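Local coordinates for secreted protein (PDB 5LXZ) that is a secreted copper metalloradical enzyme of the AA5 galactose oxidase-like family, probably oxidising a carbohydrate or alcohol substrate at its mononuclear copper centre, at residues Arg35-Asn47 with Asp54-Lys66. The protein carries 1 engineered substitution. Sequence-based numbering, arbitrary orientation.
Sequences RTGKVLMVAGSGN and DKQYDTRIWDPVK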
ATOM      1  N   ARG A  35     -18.901  -0.343   3.067  1.00  9.51           N
ATOM      2  CA  ARG A  35     -20.054   0.560   3.070  1.00 10.68           C
ATOM      3  C   ARG A  35     -21.137   0.172   4.051  1.00 11.00           C
ATOM      4  O   ARG A  35     -22.020   0.951   4.322  1.00 12.13           O
ATOM      5  CB  ARG A  35     -20.588   0.732   1.659  1.00 11.92           C
ATOM      6  CG  ARG A  35     -21.153  -0.507   0.989  1.00 13.58           C
ATOM      7  CD  ARG A  35     -22.632  -0.599   1.174  1.00 16.00           C
ATOM      8  NE  ARG A  35     -23.212  -1.508   0.178  1.00 18.05           N
ATOM      9  CZ  ARG A  35     -24.507  -1.794   0.117  1.00 18.96           C
ATOM     10  NH1 ARG A  35     -25.348  -1.275   0.988  1.00 22.13           N
ATOM     11  NH2 ARG A  35     -24.952  -2.566  -0.860  1.00 22.28           N
ATOM     12  N   THR A  36     -21.073  -1.049   4.576  1.00 11.27           N
ATOM     13  CA  THR A  36     -21.910  -1.490   5.687  1.00 12.09           C
ATOM     14  C   THR A  36     -21.520  -0.941   7.039  1.00 12.84           C
ATOM     15  O   THR A  36     -22.210  -1.167   8.020  1.00 14.86           O
ATOM     16  CB  THR A  36     -21.877  -3.017   5.765  1.00 12.73           C
ATOM     17  OG1 THR A  36     -20.491  -3.417   5.844  1.00 12.74           O
ATOM     18  CG2 THR A  36     -22.491  -3.618   4.530  1.00 13.37           C
ATOM     19  N   GLY A  37     -20.389  -0.223   7.121  1.00 11.11           N
ATOM     20  CA  GLY A  37     -19.876   0.272   8.351  1.00 11.34           C
ATOM     21  C   GLY A  37     -18.949  -0.696   9.064  1.00 11.74           C
ATOM     22  O   GLY A  37     -18.410  -0.349  10.102  1.00 13.50           O
ATOM     23  N   LYS A  38     -18.761  -1.881   8.500  1.00 11.43           N
ATOM     24  CA  LYS A  38     -17.886  -2.880   9.078  1.00 11.38           C
ATOM     25  C   LYS A  38     -16.529  -2.830   8.404  1.00 10.59           C
ATOM     26  O   LYS A  38     -16.396  -2.281   7.295  1.00  9.87           O
ATOM     27  CB  LYS A  38     -18.529  -4.235   8.928  1.00 12.89           C
ATOM     28  CG  LYS A  38     -19.885  -4.246   9.653  1.00 15.51           C
ATOM     29  CD  LYS A  38     -20.476  -5.605   9.620  1.00 17.59           C
ATOM     30  CE  LYS A  38     -21.927  -5.610  10.074  1.00 20.03           C
ATOM     31  NZ  LYS A  38     -22.398  -7.024  10.000  1.00 22.56           N
ATOM     32  N   VAL A  39     -15.535  -3.390   9.073  1.00  9.09           N
ATOM     33  CA  VAL A  39     -14.164  -3.382   8.566  1.00  9.23           C
ATOM     34  C   VAL A  39     -13.758  -4.774   8.179  1.00  9.28           C
ATOM     35  O   VAL A  39     -13.838  -5.706   8.997  1.00  8.18           O
ATOM     36  CB  VAL A  39     -13.198  -2.827   9.606  1.00  9.52           C
ATOM     37  CG1 VAL A  39     -11.774  -2.809   9.088  1.00  9.65           C
ATOM     38  CG2 VAL A  39     -13.627  -1.435  10.059  1.00 10.03           C
ATOM     39  N   LEU A  40     -13.303  -4.916   6.938  1.00  8.52           N
ATOM     40  CA  LEU A  40     -12.716  -6.147   6.439  1.00  8.81           C
ATOM     41  C   LEU A  40     -11.244  -6.155   6.844  1.00  8.34           C
ATOM     42  O   LEU A  40     -10.526  -5.186   6.583  1.00  8.06           O
ATOM     43  CB  LEU A  40     -12.840  -6.207   4.931  1.00  9.64           C
ATOM     44  CG  LEU A  40     -12.246  -7.455   4.286  1.00 10.41           C
ATOM     45  CD1 LEU A  40     -13.105  -8.648   4.605  1.00 11.65           C
ATOM     46  CD2 LEU A  40     -12.048  -7.225   2.779  1.00 11.40           C
ATOM     47  N   MET A  41     -10.803  -7.209   7.513  1.00  7.89           N
ATOM     48  CA  MET A  41      -9.430  -7.341   7.974  1.00  8.63           C
ATOM     49  C   MET A  41      -8.850  -8.603   7.365  1.00  8.58           C
ATOM     50  O   MET A  41      -9.314  -9.724   7.674  1.00  8.27           O
ATOM     51  CB  MET A  41      -9.418  -7.402   9.499  1.00  9.64           C
ATOM     52  CG  MET A  41     -10.051  -6.161  10.120  1.00 10.63           C
ATOM     53  SD  MET A  41     -10.288  -6.267  11.897  1.00 13.43           S
ATOM     54  CE  MET A  41      -8.583  -5.995  12.370  1.00 14.95           C
ATOM     55  N   VAL A  42      -7.838  -8.462   6.527  1.00  8.25           N
ATOM     56  CA  VAL A  42      -7.324  -9.575   5.758  1.00  8.91           C
ATOM     57  C   VAL A  42      -5.912  -9.914   6.212  1.00  8.46           C
ATOM     58  O   VAL A  42      -5.027  -9.067   6.245  1.00  7.69           O
ATOM     59  CB  VAL A  42      -7.324  -9.308   4.244  1.00  9.38           C
ATOM     60  CG1 VAL A  42      -6.910 -10.549   3.486  1.00 10.19           C
ATOM     61  CG2 VAL A  42      -8.682  -8.826   3.772  1.00  9.87           C
ATOM     62  N   ALA A  43      -5.752 -11.168   6.609  1.00  8.78           N
ATOM     63  CA  ALA A  43      -4.470 -11.705   6.927  1.00  8.71           C
ATOM     64  C   ALA A  43      -3.918 -12.580   5.827  1.00  8.88           C
ATOM     65  O   ALA A  43      -2.723 -12.611   5.631  1.00  9.30           O
ATOM     66  CB  ALA A  43      -4.570 -12.524   8.215  1.00  8.83           C
ATOM     67  N   GLY A  44      -4.767 -13.331   5.134  1.00  8.95           N
ATOM     68  CA  GLY A  44      -4.240 -14.417   4.317  1.00  9.61           C
ATOM     69  C   GLY A  44      -3.488 -15.360   5.245  1.00  9.10           C
ATOM     70  O   GLY A  44      -3.965 -15.628   6.353  1.00 10.49           O
ATOM     71  N   SER A  45      -2.323 -15.826   4.820  1.00  9.47           N
ATOM     72  CA  SER A  45      -1.491 -16.645   5.685  1.00  9.63           C
ATOM     73  C   SER A  45      -0.739 -15.821   6.726  1.00 10.28           C
ATOM     74  O   SER A  45      -0.092 -16.371   7.610  1.00 10.33           O
ATOM     75  CB  SER A  45      -0.516 -17.477   4.869  1.00  9.77           C
ATOM     76  OG  SER A  45       0.307 -16.627   4.094  1.00 11.20           O
ATOM     77  N   GLY A  46      -0.820 -14.497   6.643  1.00  9.68           N
ATOM     78  CA  GLY A  46      -0.378 -13.640   7.739  1.00 10.72           C
ATOM     79  C   GLY A  46       1.127 -13.479   7.825  1.00 11.04           C
ATOM     80  O   GLY A  46       1.652 -13.156   8.904  1.00 11.41           O
ATOM     81  N   ASN A  47       1.841 -13.675   6.718  1.00 10.82           N
ATOM     82  CA  ASN A  47       3.289 -13.719   6.717  1.00 11.37           C
ATOM     83  C   ASN A  47       3.817 -14.697   7.776  1.00 12.35           C
ATOM     84  O   ASN A  47       4.708 -14.380   8.556  1.00 13.52           O
ATOM     85  CB  ASN A  47       3.906 -12.337   6.912  1.00 11.24           C
ATOM     86  CG  ASN A  47       5.376 -12.299   6.512  1.00 12.26           C
ATOM     87  OD1 ASN A  47       5.840 -13.090   5.687  1.00 14.69           O
ATOM     88  ND2 ASN A  47       6.113 -11.374   7.060  1.00 11.89           N
ATOM     89  N   ASP A  54       0.459 -24.729   5.350  1.00 12.73           N
ATOM     90  CA  ASP A  54      -0.800 -25.403   5.624  1.00 12.87           C
ATOM     91  C   ASP A  54      -1.974 -24.855   4.829  1.00 12.73           C
ATOM     92  O   ASP A  54      -3.073 -25.344   4.969  1.00 13.91           O
ATOM     93  CB  ASP A  54      -1.128 -25.295   7.101  1.00 13.41           C
ATOM     94  CG  ASP A  54      -0.239 -26.176   7.970  1.00 15.26           C
ATOM     95  OD1 ASP A  54       0.490 -27.055   7.428  1.00 17.66           O
ATOM     96  OD2 ASP A  54      -0.268 -25.928   9.174  1.00 16.41           O
ATOM     97  N   LYS A  55      -1.745 -23.812   4.040  1.00 12.78           N
ATOM     98  CA  LYS A  55      -2.819 -23.145   3.316  1.00 12.62           C
ATOM     99  C   LYS A  55      -3.887 -22.679   4.276  1.00 12.44           C
ATOM    100  O   LYS A  55      -5.062 -22.808   4.013  1.00 12.67           O
ATOM    101  CB  LYS A  55      -3.368 -24.035   2.176  1.00 14.10           C
ATOM    102  CG  LYS A  55      -2.275 -24.530   1.227  1.00 16.11           C
ATOM    103  CD  LYS A  55      -2.814 -25.393   0.076  1.00 19.23           C
ATOM    104  CE  LYS A  55      -1.674 -25.766  -0.853  0.50 19.10           C
ATOM    105  NZ  LYS A  55      -2.174 -26.435  -2.090  0.50 20.77           N
ATOM    106  N   GLN A  56      -3.436 -22.108   5.402  1.00 12.52           N
ATOM    107  CA  GLN A  56      -4.310 -21.538   6.405  1.00 12.53           C
ATOM    108  C   GLN A  56      -4.428 -20.016   6.149  1.00 11.48           C
ATOM    109  O   GLN A  56      -3.451 -19.296   6.322  1.00 11.69           O
ATOM    110  CB  GLN A  56      -3.710 -21.792   7.796  1.00 14.50           C
ATOM    111  CG  GLN A  56      -4.465 -21.120   8.926  1.00 16.28           C
ATOM    112  CD  GLN A  56      -5.910 -21.544   8.968  1.00 18.17           C
ATOM    113  OE1 GLN A  56      -6.218 -22.743   8.864  1.00 19.31           O
ATOM    114  NE2 GLN A  56      -6.822 -20.578   9.118  1.00 19.42           N
ATOM    115  N   TYR A  57      -5.606 -19.589   5.716  1.00 11.25           N
ATOM    116  CA  TYR A  57      -5.823 -18.208   5.263  1.00 10.70           C
ATOM    117  C   TYR A  57      -6.952 -17.609   6.053  1.00 10.87           C
ATOM    118  O   TYR A  57      -7.984 -18.243   6.260  1.00 11.73           O
ATOM    119  CB  TYR A  57      -6.221 -18.172   3.788  1.00 10.48           C
ATOM    120  CG  TYR A  57      -5.304 -18.928   2.880  1.00 10.16           C
ATOM    121  CD1 TYR A  57      -3.932 -18.881   3.016  1.00 10.64           C
ATOM    122  CD2 TYR A  57      -5.852 -19.734   1.886  1.00 10.55           C
ATOM    123  CE1 TYR A  57      -3.116 -19.623   2.181  1.00 10.81           C
ATOM    124  CE2 TYR A  57      -5.047 -20.420   1.031  1.00 10.66           C
ATOM    125  CZ  TYR A  57      -3.691 -20.371   1.166  1.00 11.21           C
ATOM    126  OH  TYR A  57      -2.835 -21.064   0.327  1.00 13.12           O
ATOM    127  N   ASP A  58      -6.759 -16.386   6.543  1.00 10.27           N
ATOM    128  CA  ASP A  58      -7.694 -15.797   7.453  1.00 10.35           C
ATOM    129  C   ASP A  58      -8.164 -14.390   7.018  1.00  9.59           C
ATOM    130  O   ASP A  58      -7.370 -13.571   6.540  1.00  9.06           O
ATOM    131  CB  ASP A  58      -7.041 -15.690   8.848  1.00 11.38           C
ATOM    132  CG  ASP A  58      -7.036 -17.033   9.587  1.00 13.46           C
ATOM    133  OD1 ASP A  58      -8.059 -17.382  10.206  1.00 14.97           O
ATOM    134  OD2 ASP A  58      -6.021 -17.715   9.544  1.00 15.17           O
ATOM    135  N   THR A  59      -9.436 -14.149   7.230  1.00  9.35           N
ATOM    136  CA  THR A  59     -10.086 -12.862   7.106  1.00  9.56           C
ATOM    137  C   THR A  59     -11.046 -12.708   8.262  1.00  9.70           C
ATOM    138  O   THR A  59     -11.647 -13.697   8.719  1.00  9.46           O
ATOM    139  CB  THR A  59     -10.880 -12.782   5.780  1.00 10.03           C
ATOM    140  OG1 THR A  59      -9.964 -12.912   4.701  1.00 10.06           O
ATOM    141  CG2 THR A  59     -11.663 -11.476   5.637  1.00 10.46           C
ATOM    142  N   ARG A  60     -11.195 -11.471   8.748  1.00  9.34           N
ATOM    143  CA  ARG A  60     -12.244 -11.105   9.676  1.00  9.37           C
ATOM    144  C   ARG A  60     -13.107  -9.980   9.175  1.00 10.16           C
ATOM    145  O   ARG A  60     -12.663  -9.155   8.394  1.00  9.15           O
ATOM    146  CB  ARG A  60     -11.669 -10.699  11.030  1.00  9.22           C
ATOM    147  CG  ARG A  60     -10.661 -11.670  11.632  1.00  9.48           C
ATOM    148  CD  ARG A  60     -11.304 -12.960  12.077  1.00 10.16           C
ATOM    149  NE  ARG A  60     -10.245 -13.853  12.557  1.00 10.61           N
ATOM    150  CZ  ARG A  60      -9.714 -14.899  11.923  1.00 10.99           C
ATOM    151  NH1 ARG A  60     -10.156 -15.318  10.752  1.00 11.18           N
ATOM    152  NH2 ARG A  60      -8.719 -15.576  12.493  1.00 12.00           N
ATOM    153  N   ILE A  61     -14.345  -9.927   9.649  1.00 10.60           N
ATOM    154  CA  ILE A  61     -15.191  -8.737   9.583  1.00 12.28           C
ATOM    155  C   ILE A  61     -15.452  -8.278  10.993  1.00 12.51           C
ATOM    156  O   ILE A  61     -15.918  -9.073  11.842  1.00 12.02           O
ATOM    157  CB  ILE A  61     -16.507  -9.034   8.899  1.00 14.85           C
ATOM    158  CG1 ILE A  61     -16.246  -9.275   7.437  1.00 16.84           C
ATOM    159  CG2 ILE A  61     -17.521  -7.885   9.124  1.00 16.18           C
ATOM    160  CD1 ILE A  61     -17.471  -9.672   6.689  1.00 19.94           C
ATOM    161  N   TRP A  62     -15.140  -7.012  11.262  1.00 11.18           N
ATOM    162  CA  TRP A  62     -15.267  -6.423  12.568  1.00 11.92           C
ATOM    163  C   TRP A  62     -16.314  -5.339  12.493  1.00 12.82           C
ATOM    164  O   TRP A  62     -16.278  -4.484  11.602  1.00 10.94           O
ATOM    165  CB  TRP A  62     -13.934  -5.852  13.001  1.00 12.45           C
ATOM    166  CG  TRP A  62     -13.960  -5.019  14.242  1.00 13.90           C
ATOM    167  CD1 TRP A  62     -14.414  -5.388  15.479  1.00 15.21           C
ATOM    168  CD2 TRP A  62     -13.484  -3.679  14.377  1.00 13.97           C
ATOM    169  NE1 TRP A  62     -14.261  -4.348  16.378  1.00 15.98           N
ATOM    170  CE2 TRP A  62     -13.678  -3.292  15.730  1.00 15.39           C
ATOM    171  CE3 TRP A  62     -12.932  -2.754  13.474  1.00 14.14           C
ATOM    172  CZ2 TRP A  62     -13.338  -2.011  16.206  1.00 15.47           C
ATOM    173  CZ3 TRP A  62     -12.594  -1.485  13.945  1.00 14.76           C
ATOM    174  CH2 TRP A  62     -12.788  -1.132  15.293  1.00 14.68           C
ATOM    175  N   ASP A  63     -17.288  -5.389  13.410  1.00 13.03           N
ATOM    176  CA  ASP A  63     -18.317  -4.364  13.504  1.00 15.01           C
ATOM    177  C   ASP A  63     -17.882  -3.429  14.614  1.00 16.50           C
ATOM    178  O   ASP A  63     -17.915  -3.807  15.793  1.00 17.30           O
ATOM    179  CB  ASP A  63     -19.658  -5.015  13.795  1.00 16.60           C
ATOM    180  CG  ASP A  63     -20.785  -4.025  13.928  1.00 18.54           C
ATOM    181  OD1 ASP A  63     -20.546  -2.858  14.209  1.00 20.78           O
ATOM    182  OD2 ASP A  63     -21.940  -4.450  13.745  1.00 22.04           O
ATOM    183  N   PRO A  64     -17.433  -2.217  14.264  1.00 15.79           N
ATOM    184  CA  PRO A  64     -16.958  -1.331  15.309  1.00 17.49           C
ATOM    185  C   PRO A  64     -18.055  -0.816  16.235  1.00 18.90           C
ATOM    186  O   PRO A  64     -17.708  -0.407  17.338  1.00 22.58           O
ATOM    187  CB  PRO A  64     -16.281  -0.184  14.558  1.00 17.61           C
ATOM    188  CG  PRO A  64     -16.704  -0.305  13.161  1.00 17.62           C
ATOM    189  CD  PRO A  64     -17.213  -1.674  12.907  1.00 16.61           C
ATOM    190  N   VAL A  65     -19.311  -0.831  15.814  1.00 19.44           N
ATOM    191  CA  VAL A  65     -20.402  -0.278  16.637  1.00 21.90           C
ATOM    192  C   VAL A  65     -20.740  -1.318  17.721  1.00 23.17           C
ATOM    193  O   VAL A  65     -20.759  -1.013  18.912  1.00 24.91           O
ATOM    194  CB  VAL A  65     -21.626   0.087  15.778  1.00 22.24           C
ATOM    195  CG1 VAL A  65     -22.802   0.554  16.643  1.00 22.82           C
ATOM    196  CG2 VAL A  65     -21.271   1.204  14.788  1.00 22.27           C
ATOM    197  N   LYS A  66     -20.963  -2.539  17.277  1.00 22.61           N
ATOM    198  CA  LYS A  66     -21.320  -3.664  18.164  1.00 24.53           C
ATOM    199  C   LYS A  66     -20.135  -4.281  18.891  1.00 24.33           C
ATOM    200  O   LYS A  66     -20.321  -4.959  19.893  1.00 24.27           O
ATOM    201  CB  LYS A  66     -22.075  -4.721  17.379  1.00 25.74           C
ATOM    202  CG  LYS A  66     -23.392  -4.206  16.821  1.00 29.38           C
ATOM    203  CD  LYS A  66     -24.369  -5.308  16.468  0.50 31.27           C
ATOM    204  CE  LYS A  66     -25.729  -4.708  16.158  0.50 33.56           C
ATOM    205  NZ  LYS A  66     -26.653  -5.773  15.697  1.00 37.80           N
TER
HETATM  206  O   HOH W   1     -22.373  -6.973  13.438  1.00 32.97           O
HETATM  207  O   HOH W   2      -3.540 -16.588   8.907  1.00 11.51           O
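A classic beta bulge marks one end of the antiparallel pairing between strands 39-44 and 58-62: Ala-43 and Gly-44 both donate their backbone N to Asp-58 O, at 2.9 and 3.0 Å. The register accordingly slips by one residue after Val-42/Thr-59. Before the bulge the pairing is regular, Val-39 with Trp-62 and Met-41 with Arg-60 each exchanging two nearly straight N-H...O bonds. On the face of Val-39, Met-41 and Trp-62, Val-39 CG2 lies 3.7 Å from CE3 of the indole. Met-41, its CG anti to the carbonyl carbon (chi1 -58°) and its second torsion extended, brings SD against Trp-62 CB. The same sulfur makes an oblique Met-aromatic contact, 5.3 Å from the centroid of the indole five-membered ring and 53° off its normal. The other face holds a tight methyl pair, Leu-40 CD1 against Thr-59 CG2 at 3.3 Å. Just before strand 39-44, Lys-38 rests its CB and CD on Ile-61 CG2.

The Asp-58 carboxylate gathers Arg-60, Gln-56 and a water beside the bulge. Its OD1 receives both NH1 and NH2 of Arg-60 end-on, each at 3.0 Å, with the oxygen close to the guanidinium plane; OD2 takes Gln-56 NE2 and a water that also donates to Gly-44 O. With an alanine in place of Asp-58, the Arg-60 guanidinium would probably lose its carboxylate mate, and Gln-56 NE2 and the water on Gly-44 O their acceptor. Arg-60 is further held by Tyr-24 O through NE and by Arg-25 O through NH2.

Past the bulge, Ser-45 OG hydrogen-bonds to Tyr-100 OH and Asp-77 OD2, its side chain about 9 Å from a bound copper ion. Both strands are interior to a five-stranded antiparallel sheet, flanked by 30-33 beside 39-44 and by 69-71 beside 58-62. Met-41 and Trp-62 pack on strand 496-500, Leu-40 on strand 91-102.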